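Local coordinates for protein oxidoreductase (Corynebacterium diphtheriae, PDB 3K1Y) that probably acts as an FMN-dependent oxidoreductase of the NADPH-dependent FMN reductase family, built on a flavodoxin-like fold, at residues E58-P61 and D62-A66; H72-K75 and L76-T80; M106-D109 and I110-T113; A169-N172 and K173-A176. One frame throughout, in Å; residues are numbered along the deposited sequence.

Contact 1. Residues E58-P61 and D62-A66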
loop_
_atom_site.group_PDB
_atom_site.type_symbol
_atom_site.label_atom_id
_atom_site.label_comp_id
_atom_site.label_asym_id
_atom_site.label_seq_id
_atom_site.Cartn_x
_atom_site.Cartn_y
_atom_site.Cartn_z
ATOM N N GLU A 58 -24.796 -12.060 -7.157
ATOM C CA GLU A 58 -25.679 -13.118 -7.629
ATOM C C GLU A 58 -25.021 -14.473 -7.388
ATOM O O GLU A 58 -25.550 -15.520 -7.770
ATOM C CB GLU A 58 -25.977 -12.931 -9.119
ATOM C CG GLU A 58 -26.981 -11.823 -9.423
ATOM C CD GLU A 58 -27.030 -11.474 -10.896
ATOM O OE1 GLU A 58 -26.927 -12.399 -11.732
ATOM O OE2 GLU A 58 -27.177 -10.275 -11.219
ATOM N N LEU A 59 -23.866 -14.444 -6.736
ATOM C CA LEU A 59 -23.133 -15.660 -6.440
ATOM C C LEU A 59 -22.923 -15.835 -4.942
ATOM O O LEU A 59 -22.159 -16.705 -4.521
ATOM C CB LEU A 59 -21.765 -15.627 -7.118
ATOM C CG LEU A 59 -21.679 -15.710 -8.635
ATOM C CD1 LEU A 59 -20.207 -15.815 -9.010
ATOM C CD2 LEU A 59 -22.441 -16.913 -9.152
ATOM N N ILE A 60 -23.589 -15.017 -4.137
ATOM C CA ILE A 60 -23.400 -15.105 -2.697
ATOM C C ILE A 60 -23.524 -16.533 -2.150
ATOM O O ILE A 60 -22.634 -17.008 -1.448
ATOM C CB ILE A 60 -24.354 -14.149 -1.969
ATOM C CG1 ILE A 60 -24.083 -12.713 -2.437
ATOM C CG2 ILE A 60 -24.130 -14.242 -0.468
ATOM C CD1 ILE A 60 -25.034 -11.679 -1.881
ATOM N N PRO A 61 -24.622 -17.238 -2.464
ATOM C CA PRO A 61 -24.754 -18.609 -1.957
ATOM C C PRO A 61 -23.703 -19.588 -2.491
ATOM O O PRO A 61 -23.225 -20.444 -1.751
ATOM C CB PRO A 61 -26.176 -19.000 -2.358
ATOM C CG PRO A 61 -26.461 -18.123 -3.539
ATOM C CD PRO A 61 -25.856 -16.806 -3.139
ATOM N N ASP A 62 -23.340 -19.471 -3.764
ATOM C CA ASP A 62 -22.337 -20.371 -4.336
ATOM C C ASP A 62 -20.964 -20.037 -3.763
ATOM O O ASP A 62 -20.117 -20.915 -3.564
ATOM C CB ASP A 62 -22.286 -20.230 -5.860
ATOM C CG ASP A 62 -23.665 -20.193 -6.490
ATOM O OD1 ASP A 62 -24.402 -19.214 -6.235
ATOM O OD2 ASP A 62 -24.011 -21.137 -7.237
ATOM N N LEU A 63 -20.755 -18.754 -3.500
ATOM C CA LEU A 63 -19.495 -18.283 -2.962
ATOM C C LEU A 63 -19.325 -18.719 -1.514
ATOM O O LEU A 63 -18.318 -19.336 -1.159
ATOM C CB LEU A 63 -19.427 -16.759 -3.067
ATOM C CG LEU A 63 -18.229 -16.152 -3.802
ATOM C CD1 LEU A 63 -17.927 -16.934 -5.066
ATOM C CD2 LEU A 63 -18.535 -14.703 -4.131
HETATM N N MSE A 64 -20.304 -18.409 -0.676
HETATM C CA MSE A 64 -20.195 -18.785 0.716
HETATM C C MSE A 64 -20.503 -20.253 0.994
HETATM O O MSE A 64 -20.684 -20.652 2.142
HETATM C CB MSE A 64 -21.023 -17.827 1.580
HETATM C CG MSE A 64 -20.209 -16.565 1.947
HETATM SE SE MSE A 64 -21.104 -15.116 2.571
HETATM C CE MSE A 64 -21.050 -14.043 1.170
ATOM N N THR A 65 -20.565 -21.052 -0.072
ATOM C CA THR A 65 -20.752 -22.498 0.053
ATOM C C THR A 65 -19.349 -23.038 -0.185
ATOM O O THR A 65 -18.961 -24.064 0.369
ATOM C CB THR A 65 -21.705 -23.095 -1.001
ATOM O OG1 THR A 65 -23.054 -22.977 -0.540
ATOM C CG2 THR A 65 -21.412 -24.578 -1.223
ATOM N N ALA A 66 -18.591 -22.324 -1.013
ATOM C CA ALA A 66 -17.215 -22.695 -1.297
ATOM C C ALA A 66 -16.360 -22.257 -0.098
ATOM O O ALA A 66 -15.162 -22.542 -0.035
ATOM C CB ALA A 66 -16.736 -22.013 -2.565
#

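Contact 2. Residues H72-K75 and L76-T80. With SO4 (sulfate ion), chain J.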
loop_
_atom_site.group_PDB
_atom_site.type_symbol
_atom_site.label_atom_id
_atom_site.label_comp_id
_atom_site.label_asym_id
_atom_site.label_seq_id
_atom_site.Cartn_x
_atom_site.Cartn_y
_atom_site.Cartn_z
ATOM N N HIS A 72 -17.293 -26.392 -5.444
ATOM C CA HIS A 72 -18.031 -25.361 -6.151
ATOM C C HIS A 72 -19.320 -25.875 -6.782
ATOM O O HIS A 72 -19.435 -27.052 -7.104
ATOM C CB HIS A 72 -17.147 -24.761 -7.249
ATOM C CG HIS A 72 -15.764 -24.398 -6.791
ATOM N ND1 HIS A 72 -15.511 -23.798 -5.575
ATOM C CD2 HIS A 72 -14.564 -24.509 -7.410
ATOM C CE1 HIS A 72 -14.217 -23.553 -5.465
ATOM N NE2 HIS A 72 -13.620 -23.975 -6.565
ATOM N N THR A 73 -20.292 -24.987 -6.949
ATOM C CA THR A 73 -21.558 -25.360 -7.577
ATOM C C THR A 73 -21.298 -25.473 -9.077
ATOM O O THR A 73 -20.278 -24.991 -9.565
ATOM C CB THR A 73 -22.641 -24.273 -7.394
ATOM O OG1 THR A 73 -22.157 -23.027 -7.913
ATOM C CG2 THR A 73 -23.010 -24.114 -5.940
ATOM N N THR A 74 -22.215 -26.102 -9.804
ATOM C CA THR A 74 -22.054 -26.216 -11.244
ATOM C C THR A 74 -21.855 -24.809 -11.789
ATOM O O THR A 74 -21.007 -24.578 -12.652
ATOM C CB THR A 74 -23.301 -26.841 -11.912
ATOM O OG1 THR A 74 -23.307 -28.251 -11.676
ATOM C CG2 THR A 74 -23.291 -26.598 -13.411
ATOM N N LYS A 75 -22.633 -23.868 -11.268
ATOM C CA LYS A 75 -22.536 -22.485 -11.713
ATOM C C LYS A 75 -21.148 -21.878 -11.535
ATOM O O LYS A 75 -20.608 -21.277 -12.465
ATOM C CB LYS A 75 -23.571 -21.611 -11.001
ATOM C CG LYS A 75 -23.416 -20.125 -11.316
ATOM C CD LYS A 75 -24.755 -19.437 -11.449
ATOM C CE LYS A 75 -25.573 -19.514 -10.172
ATOM N NZ LYS A 75 -26.964 -19.013 -10.417
ATOM N N LEU A 76 -20.576 -22.034 -10.341
ATOM C CA LEU A 76 -19.255 -21.494 -10.036
ATOM C C LEU A 76 -18.167 -22.201 -10.846
ATOM O O LEU A 76 -17.217 -21.558 -11.306
ATOM C CB LEU A 76 -18.980 -21.617 -8.535
ATOM C CG LEU A 76 -17.760 -20.938 -7.901
ATOM C CD1 LEU A 76 -17.607 -19.500 -8.393
ATOM C CD2 LEU A 76 -17.933 -20.966 -6.387
ATOM N N GLU A 77 -18.307 -23.512 -11.032
ATOM C CA GLU A 77 -17.330 -24.263 -11.810
ATOM C C GLU A 77 -17.331 -23.730 -13.238
ATOM O O GLU A 77 -16.283 -23.635 -13.877
ATOM C CB GLU A 77 -17.666 -25.758 -11.819
ATOM C CG GLU A 77 -16.661 -26.624 -12.596
ATOM C CD GLU A 77 -15.277 -26.653 -11.954
ATOM O OE1 GLU A 77 -15.155 -27.127 -10.800
ATOM O OE2 GLU A 77 -14.308 -26.199 -12.603
ATOM N N GLU A 78 -18.511 -23.381 -13.741
ATOM C CA GLU A 78 -18.611 -22.848 -15.093
ATOM C C GLU A 78 -17.971 -21.462 -15.179
ATOM O O GLU A 78 -17.301 -21.131 -16.163
ATOM C CB GLU A 78 -20.071 -22.780 -15.532
ATOM C CG GLU A 78 -20.614 -24.096 -16.028
ATOM C CD GLU A 78 -22.099 -24.042 -16.323
ATOM O OE1 GLU A 78 -22.625 -22.926 -16.529
ATOM O OE2 GLU A 78 -22.734 -25.119 -16.360
ATOM N N ILE A 79 -18.170 -20.662 -14.138
ATOM C CA ILE A 79 -17.609 -19.323 -14.100
ATOM C C ILE A 79 -16.088 -19.328 -13.996
ATOM O O ILE A 79 -15.414 -18.685 -14.791
ATOM C CB ILE A 79 -18.179 -18.524 -12.915
ATOM C CG1 ILE A 79 -19.703 -18.432 -13.052
ATOM C CG2 ILE A 79 -17.523 -17.143 -12.860
ATOM C CD1 ILE A 79 -20.396 -17.856 -11.850
ATOM N N THR A 80 -15.542 -20.056 -13.025
ATOM C CA THR A 80 -14.088 -20.096 -12.854
ATOM C C THR A 80 -13.353 -20.687 -14.059
ATOM O O THR A 80 -12.292 -20.196 -14.441
ATOM C CB THR A 80 -13.672 -20.882 -11.576
ATOM O OG1 THR A 80 -14.220 -22.203 -11.624
ATOM C CG2 THR A 80 -14.174 -20.184 -10.332
HETATM S S SO4 J . -25.410 -27.579 -8.121
HETATM O O1 SO4 J . -23.996 -27.709 -8.254
HETATM O O2 SO4 J . -25.938 -26.588 -9.001
HETATM O O3 SO4 J . -25.971 -28.843 -8.552
HETATM O O4 SO4 J . -25.707 -27.175 -6.780
#

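Contact 3. Residues M106-D109 and I110-T113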
loop_
_atom_site.group_PDB
_atom_site.type_symbol
_atom_site.label_atom_id
_atom_site.label_comp_id
_atom_site.label_asym_id
_atom_site.label_seq_id
_atom_site.Cartn_x
_atom_site.Cartn_y
_atom_site.Cartn_z
HETATM N N MSE A 106 -13.397 -12.259 -1.548
HETATM C CA MSE A 106 -13.777 -13.646 -1.381
HETATM C C MSE A 106 -13.665 -14.421 -2.683
HETATM O O MSE A 106 -13.080 -15.502 -2.720
HETATM C CB MSE A 106 -15.198 -13.732 -0.846
HETATM C CG MSE A 106 -15.586 -15.111 -0.365
HETATM SE SE MSE A 106 -17.284 -15.030 0.521
HETATM C CE MSE A 106 -16.697 -14.284 2.220
ATOM N N PHE A 107 -14.222 -13.868 -3.754
ATOM C CA PHE A 107 -14.176 -14.526 -5.053
ATOM C C PHE A 107 -12.742 -14.934 -5.377
ATOM O O PHE A 107 -12.461 -16.113 -5.615
ATOM C CB PHE A 107 -14.714 -13.603 -6.153
ATOM C CG PHE A 107 -14.685 -14.220 -7.534
ATOM C CD1 PHE A 107 -15.586 -15.223 -7.886
ATOM C CD2 PHE A 107 -13.745 -13.806 -8.477
ATOM C CE1 PHE A 107 -15.554 -15.805 -9.163
ATOM C CE2 PHE A 107 -13.702 -14.376 -9.749
ATOM C CZ PHE A 107 -14.613 -15.381 -10.092
ATOM N N PHE A 108 -11.834 -13.965 -5.378
ATOM C CA PHE A 108 -10.439 -14.264 -5.665
ATOM C C PHE A 108 -9.875 -15.325 -4.729
ATOM O O PHE A 108 -9.176 -16.235 -5.180
ATOM C CB PHE A 108 -9.604 -12.988 -5.610
ATOM C CG PHE A 108 -9.869 -12.070 -6.756
ATOM C CD1 PHE A 108 -9.210 -12.249 -7.968
ATOM C CD2 PHE A 108 -10.849 -11.084 -6.662
ATOM C CE1 PHE A 108 -9.525 -11.466 -9.073
ATOM C CE2 PHE A 108 -11.174 -10.294 -7.762
ATOM C CZ PHE A 108 -10.511 -10.487 -8.970
ATOM N N ASP A 109 -10.180 -15.227 -3.436
ATOM C CA ASP A 109 -9.688 -16.226 -2.490
ATOM C C ASP A 109 -10.061 -17.637 -2.951
ATOM O O ASP A 109 -9.296 -18.587 -2.785
ATOM C CB ASP A 109 -10.286 -16.013 -1.092
ATOM C CG ASP A 109 -9.873 -14.697 -0.465
ATOM O OD1 ASP A 109 -8.787 -14.178 -0.800
ATOM O OD2 ASP A 109 -10.631 -14.193 0.384
ATOM N N ILE A 110 -11.250 -17.756 -3.533
ATOM C CA ILE A 110 -11.788 -19.036 -3.984
ATOM C C ILE A 110 -11.111 -19.650 -5.208
ATOM O O ILE A 110 -11.205 -20.855 -5.428
ATOM C CB ILE A 110 -13.329 -18.894 -4.244
ATOM C CG1 ILE A 110 -14.084 -19.892 -3.381
ATOM C CG2 ILE A 110 -13.676 -19.098 -5.716
ATOM C CD1 ILE A 110 -13.931 -19.647 -1.893
ATOM N N LEU A 111 -10.428 -18.826 -5.996
ATOM C CA LEU A 111 -9.767 -19.290 -7.219
ATOM C C LEU A 111 -8.537 -20.154 -6.975
ATOM O O LEU A 111 -7.936 -20.096 -5.903
ATOM C CB LEU A 111 -9.358 -18.090 -8.074
ATOM C CG LEU A 111 -10.429 -17.046 -8.408
ATOM C CD1 LEU A 111 -9.759 -15.865 -9.104
ATOM C CD2 LEU A 111 -11.527 -17.653 -9.289
ATOM N N ASP A 112 -8.174 -20.964 -7.971
ATOM C CA ASP A 112 -6.982 -21.801 -7.865
ATOM C C ASP A 112 -5.784 -20.856 -7.816
ATOM O O ASP A 112 -5.877 -19.697 -8.216
ATOM C CB ASP A 112 -6.808 -22.720 -9.084
ATOM C CG ASP A 112 -7.865 -23.804 -9.174
ATOM O OD1 ASP A 112 -8.297 -24.314 -8.114
ATOM O OD2 ASP A 112 -8.248 -24.164 -10.312
ATOM N N THR A 113 -4.653 -21.358 -7.345
ATOM C CA THR A 113 -3.452 -20.545 -7.263
ATOM C C THR A 113 -3.120 -19.906 -8.608
ATOM O O THR A 113 -2.806 -18.720 -8.679
ATOM C CB THR A 113 -2.236 -21.392 -6.811
ATOM O OG1 THR A 113 -2.504 -21.971 -5.527
ATOM C CG2 THR A 113 -0.986 -20.527 -6.713
#

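Contact 4. Residues A169-N172 and K173-A176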
loop_
_atom_site.group_PDB
_atom_site.type_symbol
_atom_site.label_atom_id
_atom_site.label_comp_id
_atom_site.label_asym_id
_atom_site.label_seq_id
_atom_site.Cartn_x
_atom_site.Cartn_y
_atom_site.Cartn_z
ATOM N N ALA A 169 -15.602 14.161 -19.864
ATOM C CA ALA A 169 -15.124 13.781 -21.184
ATOM C C ALA A 169 -13.711 13.216 -21.106
ATOM O O ALA A 169 -13.383 12.259 -21.801
ATOM C CB ALA A 169 -15.162 14.985 -22.122
ATOM N N GLU A 170 -12.884 13.816 -20.255
ATOM C CA GLU A 170 -11.500 13.388 -20.072
ATOM C C GLU A 170 -11.461 11.977 -19.499
ATOM O O GLU A 170 -10.556 11.196 -19.790
ATOM C CB GLU A 170 -10.779 14.348 -19.123
ATOM C CG GLU A 170 -9.499 14.940 -19.692
ATOM C CD GLU A 170 -8.362 13.935 -19.756
ATOM O OE1 GLU A 170 -7.767 13.634 -18.694
ATOM O OE2 GLU A 170 -8.071 13.441 -20.870
ATOM N N PHE A 171 -12.459 11.658 -18.684
ATOM C CA PHE A 171 -12.548 10.348 -18.064
ATOM C C PHE A 171 -12.940 9.285 -19.079
ATOM O O PHE A 171 -12.460 8.150 -19.008
ATOM C CB PHE A 171 -13.564 10.374 -16.920
ATOM C CG PHE A 171 -13.731 9.053 -16.238
ATOM C CD1 PHE A 171 -12.644 8.425 -15.641
ATOM C CD2 PHE A 171 -14.972 8.430 -16.200
ATOM C CE1 PHE A 171 -12.790 7.185 -15.013
ATOM C CE2 PHE A 171 -15.132 7.193 -15.574
ATOM C CZ PHE A 171 -14.040 6.568 -14.980
ATOM N N ASN A 172 -13.808 9.644 -20.023
ATOM C CA ASN A 172 -14.238 8.688 -21.042
ATOM C C ASN A 172 -13.112 8.325 -22.002
ATOM O O ASN A 172 -13.097 7.235 -22.579
ATOM C CB ASN A 172 -15.436 9.227 -21.824
ATOM C CG ASN A 172 -16.752 8.899 -21.150
ATOM O OD1 ASN A 172 -16.999 7.747 -20.782
ATOM N ND2 ASN A 172 -17.606 9.905 -20.983
ATOM N N LYS A 173 -12.169 9.240 -22.162
ATOM C CA LYS A 173 -11.034 9.004 -23.034
ATOM C C LYS A 173 -10.142 8.010 -22.296
ATOM O O LYS A 173 -9.560 7.107 -22.895
ATOM C CB LYS A 173 -10.281 10.312 -23.264
ATOM C CG LYS A 173 -9.710 10.480 -24.654
ATOM C CD LYS A 173 -10.813 10.623 -25.695
ATOM C CE LYS A 173 -11.717 11.806 -25.382
ATOM N NZ LYS A 173 -10.955 13.078 -25.261
ATOM N N ARG A 174 -10.059 8.183 -20.977
ATOM C CA ARG A 174 -9.241 7.327 -20.129
ATOM C C ARG A 174 -9.692 5.864 -20.211
ATOM O O ARG A 174 -8.862 4.946 -20.243
ATOM C CB ARG A 174 -9.304 7.820 -18.688
ATOM C CG ARG A 174 -8.224 7.239 -17.822
ATOM C CD ARG A 174 -8.353 7.656 -16.380
ATOM N NE ARG A 174 -7.535 6.775 -15.552
ATOM C CZ ARG A 174 -6.206 6.775 -15.547
ATOM N NH1 ARG A 174 -5.543 7.629 -16.317
ATOM N NH2 ARG A 174 -5.540 5.888 -14.813
ATOM N N ILE A 175 -11.005 5.650 -20.243
ATOM C CA ILE A 175 -11.554 4.298 -20.353
ATOM C C ILE A 175 -11.062 3.679 -21.668
ATOM O O ILE A 175 -10.625 2.532 -21.704
ATOM C CB ILE A 175 -13.101 4.326 -20.349
ATOM C CG1 ILE A 175 -13.613 4.803 -18.983
ATOM C CG2 ILE A 175 -13.648 2.948 -20.685
ATOM C CD1 ILE A 175 -15.120 4.879 -18.873
ATOM N N ALA A 176 -11.122 4.460 -22.742
ATOM C CA ALA A 176 -10.670 3.997 -24.047
ATOM C C ALA A 176 -9.201 3.570 -23.990
ATOM O O ALA A 176 -8.835 2.527 -24.541
ATOM C CB ALA A 176 -10.861 5.092 -25.093
#

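Contact 1. Residues E58-P61 and D62-A66
Leu59 and Leu63 meet at the start of helix 60-63, a single short turn in the connection that follows strand 49-55 of a flavodoxin-like fold. Leu59 stands at the N-cap position, and its carbonyl oxygen accepts from Leu63 N at 2.7 Å; the next bond, from Met64 N to Ile60 O at 2.8 Å, is nearly straight at the hydrogen (175°). The tight part lies on the inner flank. There CB of Leu63 sits 3.1 Å from Leu59 O, while the side chains of the two leucines only brush, and the rest of each is buried against neighbours: Leu59 on Ile79 of helix 74-85, Leu63 on Leu103 and Phe107 of helix 102-110. Asp62 is also buried, its OD2 hydrogen-bonded to Thr73 at the start of helix 74-85. Ile60 and Met64, a selenomethionine, lie side by side, pointing the same way, and are covered by Met64 of a second subunit; CG2 of Ile60, anti to its backbone N, touches CE of Met64 at 3.5 Å, but Met64 is poorly ordered, so this contact is loosely defined. The solvent side is looser. Pro61 is exposed and lies alongside Asp62, its CG 3.6 Å from Asp62 OD1. Farther along the chain, the partly exposed Thr65 folds its hydroxyl back: OG1 donates to Pro61 O at 2.8 Å, tilted 24° from the carbonyl plane.

Contact 2. Residues H72-K75 and L76-T80
Leu76 folds back over Thr73 and His72 at the N-cap of helix 74-85, one of the helices that flank the parallel sheet of the flavodoxin-like fold. Thr73 is the cap: its OG1 accepts from Leu76 N at 3.1 Å with an N-H...O angle of 163°. It does so because chi1 (56°) sets the hydroxyl between the backbone N and the carbonyl carbon, facing Leu76 N in the first turn. The same oxygen is hydrogen-bonded to Asp62 OD2, which probably helps hold the hydroxyl in place. The leucine side chain can be followed outward. CB lies 3.5 Å from Thr73 OG1, the two side chains crossing at about a right angle. CG reaches His72 CB at 3.9 Å and rides obliquely past the imidazole. Of the two methyls, CD2 comes to 3.8 Å from ND1 of His72, while CD1 turns inward to Phe107 of helix 102-110. The partly exposed histidine thus covers one flank of a buried leucine. Farther along the turn, Glu77 N reaches Thr73 O and Ile79 N reaches Lys75 O, and on the flank facing Leu59, CG of Lys75 lies beside CD1 of Ile79 at 3.8 Å. Thr80 returns to the leucine's backbone, its OG1 and N both donating to Leu76 O. At the open end of the helix a sulfate ion, probably from the crystallisation liquor, takes up an amide that the cap leaves over: Thr74 N donates to sulfate O1 at 2.9 Å.

Contact 3. Residues M106-D109 and I110-T113
Leu111 sets its two methyls against two consecutive phenylalanines where helix 102-110 gives way to the loop leading to strand 120-127. CD2 lies over one face of the Phe107 ring in a CH-pi contact, 4.2 Å from the ring centroid and 26° off the normal, with CZ of Phe107 its nearest atom. The other branch, CD1, touches CD1 of Phe108 at 3.8 Å, the two side chains running side by side. Differing first torsions send the two rings in different directions, CG of Phe107 being anti to its backbone N (chi1 180°) and CG of Phe108 anti to its carbonyl carbon (chi1 -71°), and Leu111 offers one methyl to each. The backbone holds the leucine in place. Leu111 N donates to Phe108 O at 3.0 Å from above the carbonyl plane, an i+3 to i bond of the 3-10 kind at the helix end, and its second bond, to Phe107 O, is weak. Just before it, Ile110 N keeps the regular bond to Met106 O at 3.0 Å, and CG2 of Ile110 leans on Phe107 O at 3.2 Å. Farther out, Leu83 of helix 74-85 packs on both Phe107 and Leu111, and Phe108 meets the ring of Phe104. OD1 of Asp109 forms a salt bridge with Lys105 NZ, while its OD2 accepts from Gly102 N of a second subunit, whose Lys97 also donates to Leu111 O. The chemistry is therefore divided: hydrocarbon and aromatic contacts close the inside of this helix end, while a carboxylate and a carbonyl left outside the turn serve the subunit interface.

Contact 4. Residues A169-N172 and K173-A176
Phe171 and Ile175 are brought together by their first torsions: CG of the phenylalanine is anti to its backbone N (chi1 179°), which carries the ring forward along the helix, and CG1 of the isoleucine is anti to its carbonyl carbon (chi1 -66°), which carries the branch back. They meet one turn apart on the inner flank of helix 165-188, the last helix of the flavodoxin-like fold. CG1 of Ile175 lies over one face of the ring, and its CD1 is 4.0 Å from CE2 of Phe171. The same methyl has a polar neighbour, the amide oxygen OD1 of Asn172 at 3.9 Å, whose side chain runs beside it. This edge of the helix is pressed into the fold, with Phe171 on Val156 and Ala158 of strand 150-159 and on Ile30, and Ile175 on Ser33 and Ala37 of helix 26-44. Regular helical bonds underlie the packing, Ile175 N to Phe171 O at 3.1 Å and Arg174 N to Glu170 O at 3.3 Å, whereas the one from Ala176 N to Asn172 O is weak. Arg174 stretches away from the turn, extended from CG to NE, and NH2 donates to Gly155 O of strand 150-159. On the exposed surface opposite charges come near without pairing, Glu170 OE2 and Lys173 NZ being 5.3 Å apart. Lys173 curls back over its own helix through three successive bends, bringing its CE to 4.0 Å from Ala169 O.

Contacts 1, 2 and 3 follow one another along the chain and form one cluster, their centres about 10 to 12 Å apart. Helix 60-63, the start of helix 74-85 and the end of helix 102-110 lean on each other there: Asp62 O meets Leu76 CD2 at 3.6 Å, Ala66 CB meets Ile110 CG1 at 3.5 Å, and Thr80 CG2 meets Leu111 CD2 at 3.8 Å. Contact 4 comes last, on helix 165-188 across the chain's centre, with its centre about 31 to 34 Å from the others. The five-stranded parallel sheet thus has one helical cluster that meets the second subunit through contacts 1 and 3, and a separate one, with helix 26-44, at contact 4.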